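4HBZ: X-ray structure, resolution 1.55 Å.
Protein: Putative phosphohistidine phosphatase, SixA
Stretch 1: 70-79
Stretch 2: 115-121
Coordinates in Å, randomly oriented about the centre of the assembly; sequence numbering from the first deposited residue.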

ATOM      1  N   THR A  70      -2.858  -6.925  11.131  1.00 11.98           N
ATOM      2  CA  THR A  70      -3.386  -8.143  11.725  1.00 13.33           C
ATOM      3  C   THR A  70      -4.920  -8.183  11.783  1.00 13.22           C
ATOM      4  O   THR A  70      -5.500  -9.227  12.060  1.00 13.66           O
ATOM      5  CB  THR A  70      -2.830  -8.338  13.120  1.00 14.62           C
ATOM      6  OG1 THR A  70      -3.026  -7.116  13.856  1.00 14.69           O
ATOM      7  CG2 THR A  70      -1.321  -8.720  13.048  1.00 15.38           C
ATOM      8  N   ALA A  71      -5.591  -7.067  11.492  1.00 12.96           N
ATOM      9  CA  ALA A  71      -7.056  -7.040  11.540  1.00 12.97           C
ATOM     10  C   ALA A  71      -7.623  -8.095  10.567  1.00 12.41           C
ATOM     11  O   ALA A  71      -7.045  -8.342   9.477  1.00 13.14           O
ATOM     12  CB  ALA A  71      -7.598  -5.686  11.188  1.00 13.29           C
ATOM     13  N   ALA A  72      -8.764  -8.655  10.911  1.00 12.35           N
ATOM     14  CA  ALA A  72      -9.452  -9.610   9.999  1.00 13.38           C
ATOM     15  C   ALA A  72      -9.647  -8.988   8.600  1.00 12.60           C
ATOM     16  O   ALA A  72      -9.441  -9.629   7.593  1.00 12.43           O
ATOM     17  CB  ALA A  72     -10.762 -10.084  10.572  1.00 13.45           C
ATOM     18  N   ARG A  73     -10.046  -7.730   8.535  1.00 12.32           N
ATOM     19  CA  ARG A  73     -10.413  -7.149   7.261  1.00 11.89           C
ATOM     20  C   ARG A  73      -9.262  -6.948   6.317  1.00 11.76           C
ATOM     21  O   ARG A  73      -9.410  -7.054   5.090  1.00 12.79           O
ATOM     22  CB  ARG A  73     -11.210  -5.849   7.456  1.00 11.71           C
ATOM     23  CG  ARG A  73     -10.488  -4.720   8.224  1.00 11.37           C
ATOM     24  CD  ARG A  73     -11.514  -3.676   8.643  1.00 12.31           C
ATOM     25  NE  ARG A  73     -10.999  -2.564   9.449  1.00 12.04           N
ATOM     26  CZ  ARG A  73     -10.961  -2.551  10.792  1.00 12.68           C
ATOM     27  NH1 ARG A  73     -11.184  -3.656  11.527  1.00 12.87           N
ATOM     28  NH2 ARG A  73     -10.669  -1.431  11.425  1.00 13.18           N
ATOM     29  N   THR A  74      -8.085  -6.648   6.860  1.00 11.31           N
ATOM     30  CA  THR A  74      -6.864  -6.556   6.079  1.00 11.35           C
ATOM     31  C   THR A  74      -6.361  -7.966   5.672  1.00 11.66           C
ATOM     32  O   THR A  74      -6.007  -8.210   4.537  1.00 12.41           O
ATOM     33  CB  THR A  74      -5.791  -5.748   6.853  1.00 12.12           C
ATOM     34  OG1 THR A  74      -5.833  -6.144   8.225  1.00 12.41           O
ATOM     35  CG2 THR A  74      -6.102  -4.252   6.794  1.00 11.72           C
ATOM     36  N   ARG A  75      -6.389  -8.922   6.597  1.00 12.61           N
ATOM     37  CA  ARG A  75      -6.070 -10.329   6.283  1.00 12.88           C
ATOM     38  C   ARG A  75      -6.968 -10.863   5.167  1.00 12.63           C
ATOM     39  O   ARG A  75      -6.464 -11.502   4.236  1.00 13.72           O
ATOM     40  CB  ARG A  75      -6.212 -11.212   7.522  1.00 14.56           C
ATOM     41  CG  ARG A  75      -5.190 -10.962   8.592  1.00 14.94           C
ATOM     42  CD  ARG A  75      -5.493 -11.820   9.832  1.00 17.11           C
ATOM     43  NE  ARG A  75      -4.533 -11.647  10.912  1.00 17.73           N
ATOM     44  CZ  ARG A  75      -3.377 -12.318  11.038  1.00 19.71           C
ATOM     45  NH1 ARG A  75      -3.024 -13.293  10.182  1.00 19.99           N
ATOM     46  NH2 ARG A  75      -2.609 -12.050  12.089  1.00 23.56           N
ATOM     47  N   GLN A  76      -8.252 -10.586   5.278  1.00 12.83           N
ATOM     48  CA  GLN A  76      -9.221 -11.076   4.312  1.00 13.43           C
ATOM     49  C   GLN A  76      -9.065 -10.390   2.972  1.00 13.50           C
ATOM     50  O   GLN A  76      -9.243 -11.001   1.910  1.00 12.92           O
ATOM     51  CB  GLN A  76     -10.649 -10.888   4.843  1.00 13.59           C
ATOM     52  CG  GLN A  76     -10.954 -11.881   5.961  1.00 15.36           C
ATOM     53  CD  GLN A  76     -12.266 -11.605   6.654  1.00 16.98           C
ATOM     54  OE1 GLN A  76     -13.026 -10.756   6.233  1.00 19.60           O
ATOM     55  NE2 GLN A  76     -12.533 -12.296   7.773  1.00 19.28           N
ATOM     56  N   THR A  77      -8.739  -9.111   2.969  1.00 11.59           N
ATOM     57  CA  THR A  77      -8.449  -8.422   1.722  1.00 11.31           C
ATOM     58  C   THR A  77      -7.280  -9.091   1.027  1.00 12.63           C
ATOM     59  O   THR A  77      -7.350  -9.420  -0.143  1.00 12.25           O
ATOM     60  CB  THR A  77      -8.120  -6.939   1.997  1.00 11.53           C
ATOM     61  OG1 THR A  77      -9.278  -6.270   2.496  1.00 12.22           O
ATOM     62  CG2 THR A  77      -7.646  -6.285   0.761  1.00 12.21           C
ATOM     63  N   LEU A  78      -6.227  -9.363   1.778  1.00 12.56           N
ATOM     64  CA  LEU A  78      -5.077 -10.059   1.188  1.00 12.44           C
ATOM     65  C   LEU A  78      -5.485 -11.433   0.615  1.00 12.65           C
ATOM     66  O   LEU A  78      -5.093 -11.785  -0.508  1.00 12.66           O
ATOM     67  CB  LEU A  78      -3.948 -10.184   2.207  1.00 12.85           C
ATOM     68  CG  LEU A  78      -2.743 -10.948   1.735  1.00 13.18           C
ATOM     69  CD1 LEU A  78      -2.075 -10.349   0.538  1.00 13.80           C
ATOM     70  CD2 LEU A  78      -1.780 -11.063   2.916  1.00 15.24           C
ATOM     71  N   ALA A  79      -6.210 -12.208   1.387  1.00 13.62           N
ATOM     72  CA  ALA A  79      -6.621 -13.533   0.957  1.00 14.22           C
ATOM     73  C   ALA A  79      -7.372 -13.411  -0.350  1.00 14.92           C
ATOM     74  O   ALA A  79      -7.164 -14.216  -1.299  1.00 15.70           O
ATOM     75  CB  ALA A  79      -7.474 -14.191   2.058  1.00 15.00           C
ATOM     76  N   VAL A 115       6.723  -4.774  -3.281  1.00 10.82           N
ATOM     77  CA  VAL A 115       6.148  -4.860  -1.924  1.00 10.83           C
ATOM     78  C   VAL A 115       4.728  -4.355  -1.891  1.00 10.95           C
ATOM     79  O   VAL A 115       4.449  -3.305  -2.418  1.00 11.88           O
ATOM     80  CB  VAL A 115       7.011  -4.097  -0.907  1.00 11.17           C
ATOM     81  CG1 VAL A 115       6.369  -4.077   0.445  1.00 11.30           C
ATOM     82  CG2 VAL A 115       8.417  -4.664  -0.838  1.00 11.76           C
ATOM     83  N   LEU A 116       3.833  -5.129  -1.276  1.00 10.55           N
ATOM     84  CA  LEU A 116       2.457  -4.739  -1.052  1.00 10.55           C
ATOM     85  C   LEU A 116       2.255  -4.476   0.441  1.00 10.96           C
ATOM     86  O   LEU A 116       2.611  -5.325   1.259  1.00 11.63           O
ATOM     87  CB  LEU A 116       1.560  -5.895  -1.502  1.00 11.35           C
ATOM     88  CG  LEU A 116       0.059  -5.751  -1.165  1.00 10.98           C
ATOM     89  CD1 LEU A 116      -0.582  -4.518  -1.816  1.00 10.66           C
ATOM     90  CD2 LEU A 116      -0.727  -7.013  -1.561  1.00 12.45           C
ATOM     91  N   VAL A 117       1.602  -3.381   0.748  1.00 10.20           N
ATOM     92  CA  VAL A 117       1.195  -3.028   2.104  1.00 10.40           C
ATOM     93  C   VAL A 117      -0.317  -3.030   2.165  1.00 10.82           C
ATOM     94  O   VAL A 117      -0.931  -2.358   1.359  1.00 11.11           O
ATOM     95  CB  VAL A 117       1.725  -1.653   2.527  1.00 10.80           C
ATOM     96  CG1 VAL A 117       1.294  -1.257   3.943  1.00 12.05           C
ATOM     97  CG2 VAL A 117       3.259  -1.585   2.390  1.00 12.72           C
ATOM     98  N   VAL A 118      -0.934  -3.774   3.093  1.00 10.48           N
ATOM     99  CA  VAL A 118      -2.377  -3.786   3.253  1.00 10.87           C
ATOM    100  C   VAL A 118      -2.688  -3.241   4.643  1.00 10.66           C
ATOM    101  O   VAL A 118      -2.358  -3.834   5.668  1.00 11.07           O
ATOM    102  CB  VAL A 118      -2.947  -5.209   3.061  1.00 11.10           C
ATOM    103  CG1 VAL A 118      -4.473  -5.151   3.082  1.00 12.01           C
ATOM    104  CG2 VAL A 118      -2.466  -5.841   1.722  1.00 11.83           C
ATOM    105  N   GLY A 119      -3.257  -2.056   4.645  1.00 10.06           N
ATOM    106  CA  GLY A 119      -3.546  -1.400   5.902  1.00 10.20           C
ATOM    107  C   GLY A 119      -4.814  -0.581   5.901  1.00 10.40           C
ATOM    108  O   GLY A 119      -5.785  -0.885   5.219  1.00 11.01           O
ATOM    109  N   HIS A 120      -4.803   0.487   6.715  1.00 10.97           N
ATOM    110  CA  HIS A 120      -5.989   1.256   7.017  1.00 10.51           C
ATOM    111  C   HIS A 120      -5.808   2.732   6.646  1.00 10.60           C
ATOM    112  O   HIS A 120      -4.684   3.265   6.735  1.00 11.26           O
ATOM    113  CB  HIS A 120      -6.252   1.232   8.551  1.00 10.60           C
ATOM    114  CG  HIS A 120      -6.349  -0.150   9.131  1.00 10.75           C
ATOM    115  ND1 HIS A 120      -7.561  -0.784   9.280  1.00 12.19           N
ATOM    116  CD2 HIS A 120      -5.397  -1.052   9.490  1.00 12.48           C
ATOM    117  CE1 HIS A 120      -7.351  -2.017   9.744  1.00 13.17           C
ATOM    118  NE2 HIS A 120      -6.053  -2.193   9.895  1.00 12.59           N
ATOM    119  N   ALA A 121      -6.878   3.398   6.267  1.00 11.22           N
ATOM    120  CA  ALA A 121      -6.921   4.829   6.236  1.00 11.63           C
ATOM    121  C   ALA A 121      -7.067   5.379   7.638  1.00 13.32           C
ATOM    122  O   ALA A 121      -7.631   4.718   8.474  1.00 16.07           O
ATOM    123  CB  ALA A 121      -8.043   5.318   5.379  1.00 12.22           C
TER

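The helix that begins at Ala72 packs across the strand 115-119 with an angle of 141° between their N-to-C directions, so the two elements run in roughly opposing senses, and their axes approach to 8.0 Å. No hydrogen bond crosses between the stretches. The contact, which buries 324 Å² in total, rests on van der Waals packing, and most of it is concentrated in three residues: His120, Val118 and Thr74.

Thr74 lies at the centre. Its CA is 6.0 Å from the CA of Val118, the nearest pair of CA atoms across the stretches, and its CA-to-CB bond points toward the strand. The methyl group serves two neighbours at once. CG2 of Thr74 lies 3.7 Å from the carbonyl O of Gly119 and 3.7 Å from NE2 of His120, and it sits over one face of the imidazole, 4.1 Å from the ring centroid and 28° off the ring normal. This is the geometry of a CH-pi contact, in which a weakly polarised methyl group meets the pi cloud. Gly119 has no side chain, and it meets the helix here through its carbonyl oxygen.

His120 follows the end of the strand. Its CA-to-CB bond points sideways, but with chi1 at -55° (m) the ring end comes nearer to the helix, and 72 Å² of the residue is covered by the stretch 70-79. While Thr74 occupies a face of the ring, two other residues approach its edge, close to the ring plane. The CB of Ala71, the N-cap residue, is 4.0 Å from CE1 of His120, and NE of Arg73 is 3.7 Å from the same CE1. Seen from the arginine, this carbon lies over a face of the guanidinium, so the edge of the imidazole is directed at the flat side of the planar cation. The extended Arg73 side chain, with chi2 and chi3 both t, reaches this position although its CA-to-CB bond points sideways; NH1 and NH2 are hydrogen-bonded elsewhere in the structure.

Val118 provides the apolar counterpart, with 71 Å² covered. The CA-to-CB bond of Val118 points toward the helix, and CG1 of Val118 lies 3.7 Å from the backbone O of Thr74 and 4.0 Å from the CB of Thr74. CG1 of Val118 is also 4.1 Å from CG2 of Thr77, one helical turn further on. Backbone O of Thr74, which touches Val118, also accepts the helical hydrogen bond from N of Leu78 at 3.0 Å, so its contact with a methyl does not leave it without a polar partner. Thr77 likewise turns its hydroxyl back to the helix: OG1 of Thr77 donates to O of Arg73 at 2.7 Å, while CG2 faces the valine.

Two residues before Val118 on the strand, the CA-to-CB bond of Leu116 again points toward the helix. CD2 of Leu116 meets CD1 of Leu78 at 4.2 Å, an apolar contact that extends the packing along the helix. Val115 and Val117 make no contact with it.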